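Local coordinates for HP1028 (Helicobacter pylori, PDB 4INN), which belongs to the lipocalin family and probably binds or transports small, as yet unidentified hydrophobic molecules in its beta-barrel, at residues L46-S50 / Y114-D118; A64-S68 / L165-L170; K92-F96 / V173-I177. The protein carries 1 engineered substitution. All coordinates share one frame; numbering follows the deposited sequence.

Interaction 1 of 3, residues L46-S50 / Y114-D118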
loop_
_atom_site.group_PDB
_atom_site.type_symbol
_atom_site.label_atom_id
_atom_site.label_comp_id
_atom_site.label_asym_id
_atom_site.label_seq_id
_atom_site.Cartn_x
_atom_site.Cartn_y
_atom_site.Cartn_z
ATOM N N LEU A 46 7.006 -4.472 -14.026
ATOM C CA LEU A 46 6.982 -5.865 -14.497
ATOM C C LEU A 46 5.565 -6.453 -14.548
ATOM O O LEU A 46 4.678 -5.838 -15.134
ATOM C CB LEU A 46 7.968 -6.715 -13.692
ATOM C CG LEU A 46 9.365 -6.944 -14.311
ATOM C CD1 LEU A 46 9.859 -5.777 -15.150
ATOM C CD2 LEU A 46 10.376 -7.303 -13.214
ATOM N N TYR A 47 5.358 -7.615 -13.928
ATOM C CA TYR A 47 4.056 -8.285 -13.890
ATOM C C TYR A 47 3.165 -7.732 -12.772
ATOM O O TYR A 47 2.053 -8.233 -12.561
ATOM C CB TYR A 47 4.217 -9.825 -13.748
ATOM C CG TYR A 47 5.294 -10.199 -12.765
ATOM C CD1 TYR A 47 5.034 -10.210 -11.397
ATOM C CD2 TYR A 47 6.586 -10.486 -13.197
ATOM C CE1 TYR A 47 6.027 -10.505 -10.489
ATOM C CE2 TYR A 47 7.586 -10.777 -12.292
ATOM C CZ TYR A 47 7.297 -10.778 -10.940
ATOM O OH TYR A 47 8.277 -11.067 -10.037
HETATM N N MSE A 48 3.628 -6.686 -12.086
HETATM C CA MSE A 48 2.858 -6.060 -11.008
HETATM C C MSE A 48 2.156 -4.875 -11.587
HETATM O O MSE A 48 2.777 -3.868 -11.932
HETATM C CB MSE A 48 3.755 -5.682 -9.833
HETATM C CG MSE A 48 4.676 -6.854 -9.447
HETATM SE SE MSE A 48 6.187 -6.306 -8.297
HETATM C CE MSE A 48 4.982 -5.248 -7.137
ATOM N N LYS A 49 0.843 -4.988 -11.688
ATOM C CA LYS A 49 -0.013 -3.943 -12.272
ATOM C C LYS A 49 -0.261 -2.768 -11.366
ATOM O O LYS A 49 -0.385 -2.896 -10.164
ATOM C CB LYS A 49 -1.394 -4.514 -12.614
ATOM C CG LYS A 49 -1.394 -5.565 -13.716
ATOM C CD LYS A 49 -2.800 -5.802 -14.259
ATOM C CE LYS A 49 -3.629 -6.691 -13.337
ATOM N NZ LYS A 49 -5.006 -6.902 -13.898
ATOM N N SER A 50 -0.376 -1.618 -11.984
ATOM C CA SER A 50 -0.910 -0.435 -11.333
ATOM C C SER A 50 -2.161 -0.808 -10.521
ATOM O O SER A 50 -3.052 -1.516 -11.010
ATOM C CB SER A 50 -1.259 0.620 -12.388
ATOM O OG SER A 50 -1.367 1.895 -11.781
ATOM N N TYR A 114 4.017 -6.667 2.363
ATOM C CA TYR A 114 3.836 -7.951 1.709
ATOM C C TYR A 114 3.509 -7.719 0.251
ATOM O O TYR A 114 2.764 -6.809 -0.071
ATOM C CB TYR A 114 2.737 -8.780 2.388
ATOM C CG TYR A 114 2.458 -10.097 1.688
ATOM C CD1 TYR A 114 3.382 -11.162 1.732
ATOM C CD2 TYR A 114 1.281 -10.277 0.962
ATOM C CE1 TYR A 114 3.116 -12.365 1.079
ATOM C CE2 TYR A 114 1.018 -11.472 0.311
ATOM C CZ TYR A 114 1.926 -12.515 0.368
ATOM O OH TYR A 114 1.615 -13.694 -0.297
ATOM N N ASN A 115 4.051 -8.555 -0.628
ATOM C CA ASN A 115 3.771 -8.458 -2.066
ATOM C C ASN A 115 3.074 -9.704 -2.632
ATOM O O ASN A 115 3.675 -10.761 -2.732
ATOM C CB ASN A 115 5.069 -8.228 -2.805
ATOM C CG ASN A 115 4.866 -8.089 -4.287
ATOM O OD1 ASN A 115 3.839 -7.608 -4.730
ATOM N ND2 ASN A 115 5.850 -8.498 -5.062
ATOM N N PHE A 116 1.813 -9.554 -3.022
ATOM C CA PHE A 116 0.945 -10.664 -3.441
ATOM C C PHE A 116 1.449 -11.370 -4.690
ATOM O O PHE A 116 1.246 -12.571 -4.840
ATOM C CB PHE A 116 -0.481 -10.141 -3.698
ATOM C CG PHE A 116 -1.233 -9.863 -2.448
ATOM C CD1 PHE A 116 -2.050 -10.834 -1.884
ATOM C CD2 PHE A 116 -1.106 -8.638 -1.795
ATOM C CE1 PHE A 116 -2.742 -10.577 -0.707
ATOM C CE2 PHE A 116 -1.796 -8.389 -0.603
ATOM C CZ PHE A 116 -2.603 -9.365 -0.058
ATOM N N TYR A 117 2.121 -10.618 -5.571
ATOM C CA TYR A 117 2.685 -11.162 -6.819
ATOM C C TYR A 117 3.887 -12.072 -6.645
ATOM O O TYR A 117 4.308 -12.692 -7.607
ATOM C CB TYR A 117 3.072 -10.042 -7.778
ATOM C CG TYR A 117 1.911 -9.184 -8.200
ATOM C CD1 TYR A 117 1.119 -9.535 -9.296
ATOM C CD2 TYR A 117 1.596 -8.027 -7.499
ATOM C CE1 TYR A 117 0.039 -8.757 -9.684
ATOM C CE2 TYR A 117 0.524 -7.235 -7.886
ATOM C CZ TYR A 117 -0.251 -7.605 -8.981
ATOM O OH TYR A 117 -1.327 -6.812 -9.353
ATOM N N ASP A 118 4.452 -12.178 -5.447
ATOM C CA ASP A 118 5.607 -13.075 -5.254
ATOM C C ASP A 118 5.734 -13.712 -3.873
ATOM O O ASP A 118 6.539 -14.635 -3.680
ATOM C CB ASP A 118 6.896 -12.347 -5.664
ATOM C CG ASP A 118 7.369 -11.302 -4.634
ATOM O OD1 ASP A 118 8.577 -10.984 -4.660
ATOM O OD2 ASP A 118 6.578 -10.797 -3.800
#
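Met48, present as selenomethionine, lies across one face of the Tyr117 ring. Its CA stands 3.9 Å from the ring centroid and only 6° off the ring normal, a CH-pi contact made from the backbone. The side chain continues toward the root of the ring, with Met48 CG 3.8 Å from Tyr117 CG. A bend at chi3 (46°) then turns the terminal methyl to the amide of Asn115, placing Met48 CE 3.6 Å from Asn115 OD1, while SE lies nearer ND2. Tyr47 O approaches the ring obliquely, 3.6 Å from Tyr117 CE1, and the two tyrosines run antiparallel alongside one another, with Tyr47 CE1 4.0 Å from Tyr117 CB. At the phenol end, Lys49 N is 3.7 Å from Tyr117 OH, a contact without a hydrogen bond.

Behind this shell, the Asn115 amide sets OD1 in plane at the edge of the Tyr117 ring and ND2 beside Asp118, in a weak hydrogen bond from Asn115 ND2 to Asp118 OD2 (2.7 Å, 119°). Asp118 is itself tied to Tyr122 OH and to the backbone N of Lys120. On the other segment, the Lys49 amine goes to a salt bridge with Asp71.

Met48 and Tyr122 both touch a bound polyethylene glycol, probably from the crystallisation liquor, which may mark a pocket. Across the segments the contact is apolar and CH-pi packing, with the polar bonds kept within or behind each one, and Met48 links this packing to the pocket.

Interaction 2 of 3, residues A64-S68 / L165-L170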
loop_
_atom_site.group_PDB
_atom_site.type_symbol
_atom_site.label_atom_id
_atom_site.label_comp_id
_atom_site.label_asym_id
_atom_site.label_seq_id
_atom_site.Cartn_x
_atom_site.Cartn_y
_atom_site.Cartn_z
ATOM N N ALA A 64 -1.400 0.319 4.866
ATOM C CA ALA A 64 -2.130 0.392 3.603
ATOM C C ALA A 64 -2.770 -0.940 3.191
ATOM O O ALA A 64 -2.230 -2.023 3.500
ATOM C CB ALA A 64 -1.210 0.878 2.493
ATOM N N TYR A 65 -3.901 -0.850 2.475
ATOM C CA TYR A 65 -4.567 -2.033 1.899
ATOM C C TYR A 65 -4.918 -1.744 0.436
ATOM O O TYR A 65 -4.896 -0.597 0.016
ATOM C CB TYR A 65 -5.823 -2.413 2.699
ATOM C CG TYR A 65 -6.983 -1.452 2.506
ATOM C CD1 TYR A 65 -7.870 -1.614 1.456
ATOM C CD2 TYR A 65 -7.185 -0.393 3.367
ATOM C CE1 TYR A 65 -8.923 -0.750 1.267
ATOM C CE2 TYR A 65 -8.245 0.495 3.171
ATOM C CZ TYR A 65 -9.096 0.320 2.110
ATOM O OH TYR A 65 -10.124 1.200 1.905
ATOM N N GLY A 66 -5.204 -2.775 -0.353
ATOM C CA GLY A 66 -5.456 -2.594 -1.789
ATOM C C GLY A 66 -6.946 -2.490 -2.058
ATOM O O GLY A 66 -7.729 -3.177 -1.439
ATOM N N ILE A 67 -7.343 -1.625 -2.977
ATOM C CA ILE A 67 -8.744 -1.437 -3.276
ATOM C C ILE A 67 -9.105 -2.239 -4.526
ATOM O O ILE A 67 -9.928 -3.138 -4.472
ATOM C CB ILE A 67 -9.048 0.067 -3.440
ATOM C CG1 ILE A 67 -8.987 0.747 -2.074
ATOM C CG2 ILE A 67 -10.397 0.297 -4.124
ATOM C CD1 ILE A 67 -8.997 2.242 -2.174
ATOM N N SER A 68 -8.462 -1.912 -5.642
ATOM C CA SER A 68 -8.626 -2.643 -6.904
ATOM C C SER A 68 -7.485 -2.287 -7.846
ATOM O O SER A 68 -6.742 -1.327 -7.617
ATOM C CB SER A 68 -9.960 -2.316 -7.582
ATOM O OG SER A 68 -10.097 -0.906 -7.793
ATOM N N LEU A 165 -14.364 4.301 -6.700
ATOM C CA LEU A 165 -13.539 3.451 -5.867
ATOM C C LEU A 165 -14.279 3.198 -4.587
ATOM O O LEU A 165 -14.855 4.123 -4.002
ATOM C CB LEU A 165 -12.182 4.100 -5.567
ATOM C CG LEU A 165 -11.306 4.409 -6.796
ATOM C CD1 LEU A 165 -9.949 4.937 -6.335
ATOM C CD2 LEU A 165 -11.179 3.186 -7.706
ATOM N N LYS A 166 -14.265 1.930 -4.180
ATOM C CA LYS A 166 -14.795 1.499 -2.907
ATOM C C LYS A 166 -13.807 1.694 -1.749
ATOM O O LYS A 166 -12.707 1.130 -1.744
ATOM C CB LYS A 166 -15.121 0.034 -2.991
ATOM C CG LYS A 166 -15.918 -0.464 -1.804
ATOM C CD LYS A 166 -15.446 -1.807 -1.346
ATOM C CE LYS A 166 -16.559 -2.802 -1.331
ATOM N NZ LYS A 166 -16.937 -3.180 0.031
ATOM N N ARG A 167 -14.219 2.490 -0.771
ATOM C CA ARG A 167 -13.501 2.649 0.486
ATOM C C ARG A 167 -14.067 1.632 1.499
ATOM O O ARG A 167 -15.210 1.719 1.927
ATOM C CB ARG A 167 -13.593 4.098 0.999
ATOM C CG ARG A 167 -12.722 5.109 0.232
ATOM C CD ARG A 167 -11.821 5.913 1.164
ATOM N NE ARG A 167 -12.577 6.961 1.844
ATOM C CZ ARG A 167 -12.324 7.438 3.074
ATOM N NH1 ARG A 167 -11.312 6.966 3.798
ATOM N NH2 ARG A 167 -13.105 8.401 3.590
ATOM N N PHE A 168 -13.221 0.665 1.856
ATOM C CA PHE A 168 -13.557 -0.459 2.735
ATOM C C PHE A 168 -13.632 0.026 4.156
ATOM O O PHE A 168 -12.898 0.917 4.535
ATOM C CB PHE A 168 -12.464 -1.552 2.642
ATOM C CG PHE A 168 -12.466 -2.321 1.351
ATOM C CD1 PHE A 168 -12.110 -1.725 0.169
ATOM C CD2 PHE A 168 -12.798 -3.675 1.330
ATOM C CE1 PHE A 168 -12.100 -2.466 -1.030
ATOM C CE2 PHE A 168 -12.804 -4.414 0.150
ATOM C CZ PHE A 168 -12.462 -3.813 -1.036
ATOM N N ASN A 169 -14.472 -0.571 4.983
ATOM C CA ASN A 169 -14.431 -0.126 6.369
ATOM C C ASN A 169 -13.188 -0.662 7.078
ATOM O O ASN A 169 -12.673 -1.767 6.789
ATOM C CB ASN A 169 -15.737 -0.367 7.144
ATOM C CG ASN A 169 -15.688 -1.573 8.000
ATOM O OD1 ASN A 169 -15.271 -2.609 7.542
ATOM N ND2 ASN A 169 -16.169 -1.471 9.211
ATOM N N LEU A 170 -12.705 0.163 7.986
ATOM C CA LEU A 170 -11.344 0.070 8.458
ATOM C C LEU A 170 -11.197 -0.787 9.657
ATOM O O LEU A 170 -10.139 -1.341 9.856
ATOM C CB LEU A 170 -10.789 1.455 8.735
ATOM C CG LEU A 170 -10.593 2.256 7.444
ATOM C CD1 LEU A 170 -10.138 3.655 7.811
ATOM C CD2 LEU A 170 -9.603 1.605 6.493
HETATM O O HOH W 1 -11.684 3.181 3.668
#
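Tyr65 carries its CG between its own backbone N and carbonyl carbon (chi1 72°), and Phe168 holds its CG beside the backbone N (chi1 -72°); these two settings bring Tyr65 CE1 to 3.5 Å from Phe168 CD1. The rings meet obliquely, centroids 5.5 Å apart and planes at 71°. On the other flank of the tyrosine, Leu170 comes in at about a right angle, its CD2 3.8 Å from Tyr65 CE2. A water joins the phenol of Tyr65 to the backbone carbonyl of Phe168: it accepts from Tyr65 OH at 3.1 Å and donates to Phe168 O at 2.7 Å. The same hydroxyl has a weak hydrogen bond with Glu54.

Farther along the strand, Ile67 lays its CG2 branch 3.4 Å from Lys166 O. Lys166 folds back over its own segment, with CD above one face of the Phe168 ring, offset toward the rim. Arg167 points the other way and forms a salt bridge with Glu54 on strand 51-58.

Strand 61-69 carries a classic bulge here, Ile67 and Ser68 together lying opposite Phe52, while Asn169 takes the N-cap position of helix 170-174. A C-terminal segment laid against the outer wall of an antiparallel barrel, leading into a short helix, fits the lipocalin fold.

Interaction 3 of 3, residues K92-F96 / V173-I177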
loop_
_atom_site.group_PDB
_atom_site.type_symbol
_atom_site.label_atom_id
_atom_site.label_comp_id
_atom_site.label_asym_id
_atom_site.label_seq_id
_atom_site.Cartn_x
_atom_site.Cartn_y
_atom_site.Cartn_z
ATOM N N LYS A 92 -7.463 -7.890 -2.002
ATOM C CA LYS A 92 -8.109 -6.615 -1.870
ATOM C C LYS A 92 -8.819 -6.533 -0.538
ATOM O O LYS A 92 -9.420 -7.487 -0.109
ATOM C CB LYS A 92 -9.098 -6.437 -3.023
ATOM C CG LYS A 92 -8.410 -6.282 -4.397
ATOM C CD LYS A 92 -7.189 -5.338 -4.365
ATOM C CE LYS A 92 -6.633 -5.024 -5.744
ATOM N NZ LYS A 92 -5.521 -5.923 -6.140
ATOM N N GLY A 93 -8.712 -5.394 0.132
ATOM C CA GLY A 93 -9.361 -5.191 1.438
ATOM C C GLY A 93 -8.472 -5.681 2.553
ATOM O O GLY A 93 -8.863 -5.680 3.696
ATOM N N VAL A 94 -7.252 -6.068 2.208
ATOM C CA VAL A 94 -6.322 -6.667 3.119
ATOM C C VAL A 94 -5.053 -5.813 3.213
ATOM O O VAL A 94 -4.526 -5.322 2.210
ATOM C CB VAL A 94 -5.975 -8.082 2.642
ATOM C CG1 VAL A 94 -4.776 -8.666 3.392
ATOM C CG2 VAL A 94 -7.198 -8.981 2.791
ATOM N N VAL A 95 -4.561 -5.684 4.439
ATOM C CA VAL A 95 -3.376 -4.941 4.752
ATOM C C VAL A 95 -2.149 -5.616 4.216
ATOM O O VAL A 95 -1.822 -6.730 4.615
ATOM C CB VAL A 95 -3.211 -4.806 6.259
ATOM C CG1 VAL A 95 -1.834 -4.267 6.597
ATOM C CG2 VAL A 95 -4.308 -3.919 6.823
ATOM N N PHE A 96 -1.458 -4.923 3.318
ATOM C CA PHE A 96 -0.173 -5.403 2.801
ATOM C C PHE A 96 0.992 -4.565 3.310
ATOM O O PHE A 96 2.144 -4.991 3.195
ATOM C CB PHE A 96 -0.180 -5.438 1.271
ATOM C CG PHE A 96 -0.155 -4.088 0.625
ATOM C CD1 PHE A 96 1.041 -3.501 0.286
ATOM C CD2 PHE A 96 -1.332 -3.428 0.348
ATOM C CE1 PHE A 96 1.081 -2.267 -0.278
ATOM C CE2 PHE A 96 -1.312 -2.166 -0.230
ATOM C CZ PHE A 96 -0.092 -1.579 -0.537
ATOM N N VAL A 173 -10.896 -4.119 7.965
ATOM C CA VAL A 173 -9.547 -4.132 7.375
ATOM C C VAL A 173 -8.462 -4.311 8.427
ATOM O O VAL A 173 -7.494 -5.016 8.202
ATOM C CB VAL A 173 -9.259 -2.825 6.588
ATOM C CG1 VAL A 173 -7.797 -2.724 6.186
ATOM C CG2 VAL A 173 -10.124 -2.745 5.355
ATOM N N LEU A 174 -8.597 -3.665 9.570
ATOM C CA LEU A 174 -7.676 -3.914 10.708
ATOM C C LEU A 174 -7.612 -5.367 11.226
ATOM O O LEU A 174 -6.536 -5.829 11.555
ATOM C CB LEU A 174 -8.023 -3.000 11.874
ATOM C CG LEU A 174 -7.615 -1.549 11.670
ATOM C CD1 LEU A 174 -8.371 -0.641 12.649
ATOM C CD2 LEU A 174 -6.095 -1.433 11.785
ATOM N N LYS A 175 -8.739 -6.078 11.294
ATOM C CA LYS A 175 -8.742 -7.493 11.744
ATOM C C LYS A 175 -7.867 -8.356 10.840
ATOM O O LYS A 175 -7.471 -9.462 11.171
ATOM C CB LYS A 175 -10.157 -8.080 11.782
ATOM C CG LYS A 175 -11.107 -7.445 12.797
ATOM C CD LYS A 175 -12.394 -8.264 12.963
ATOM C CE LYS A 175 -13.673 -7.430 12.821
ATOM N NZ LYS A 175 -13.745 -6.296 13.800
ATOM N N THR A 176 -7.548 -7.797 9.695
ATOM C CA THR A 176 -6.793 -8.440 8.634
ATOM C C THR A 176 -5.271 -8.483 8.907
ATOM O O THR A 176 -4.528 -9.127 8.172
ATOM C CB THR A 176 -7.162 -7.678 7.339
ATOM O OG1 THR A 176 -7.937 -8.512 6.468
ATOM C CG2 THR A 176 -5.979 -7.107 6.658
ATOM N N ILE A 177 -4.807 -7.794 9.947
ATOM C CA ILE A 177 -3.427 -7.931 10.410
ATOM C C ILE A 177 -3.371 -9.194 11.284
ATOM O O ILE A 177 -3.731 -9.174 12.471
ATOM C CB ILE A 177 -2.949 -6.721 11.253
ATOM C CG1 ILE A 177 -3.161 -5.394 10.511
ATOM C CG2 ILE A 177 -1.477 -6.889 11.601
ATOM C CD1 ILE A 177 -3.357 -4.206 11.431
#
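Val95 and Thr176 form the close-packed part of this contact, the valine presenting its CG2 branch and the threonine its methyl: Val95 CG2 lies 3.6 Å from Thr176 CG2. With CG1 anti to the backbone N (chi1 169°), Val95 swings CG2 round toward Val173, where it also meets Val173 CG1 at 3.7 Å. Thr176 CG2 reaches the backbone too, 3.6 Å from Val94 CA, and Thr176 OG1 stands 3.8 Å from the Val94 CG2 methyl. Beside it, Val173 CG2 rests 3.6 Å from Gly93 O. All of this is van der Waals packing. The exact placing of Thr176 is less certain, since it crowds its own turn in the model.

Toward solvent the fit slackens. Ile177 is exposed and adds a single approach, its CG1 4.1 Å from Val95 CG2. It is placed by a type I beta turn from Leu174, closed by a bond from Ile177 N to Leu174 O.

Val173 is buried and touches Tyr65, Phe56 and Phe168, while Ile177 reaches Tyr63. Helix 170-174 and the turn after it thus lie over strands 51-58 and 61-69 and meet strand 95-104 where it begins.

How the interactions relate
All three interactions reach one antiparallel barrel sheet. Interactions 2 and 3 are close, their centres about 9 Å apart, and share the C-terminal region: 165-170 leads into helix 170-174, from which 173-177 continues, while strands 61-69 and 95-104 are neighbours, with Gly66 O 2.9 Å from Gly93 N. Interaction 1 lies about 17 Å from each, centre to centre, yet joins interaction 3 where strands 95-104 and 107-115 pair, Tyr114 N with Phe96 O, and where Phe116 just beyond packs on Phe96 and Val94. Along the chain the segments alternate, all three first segments preceding 165-170 and 173-177. The C-terminal segments thus lie against the outside of the barrel, whereas 46-50 and 114-118 meet beside the pocket.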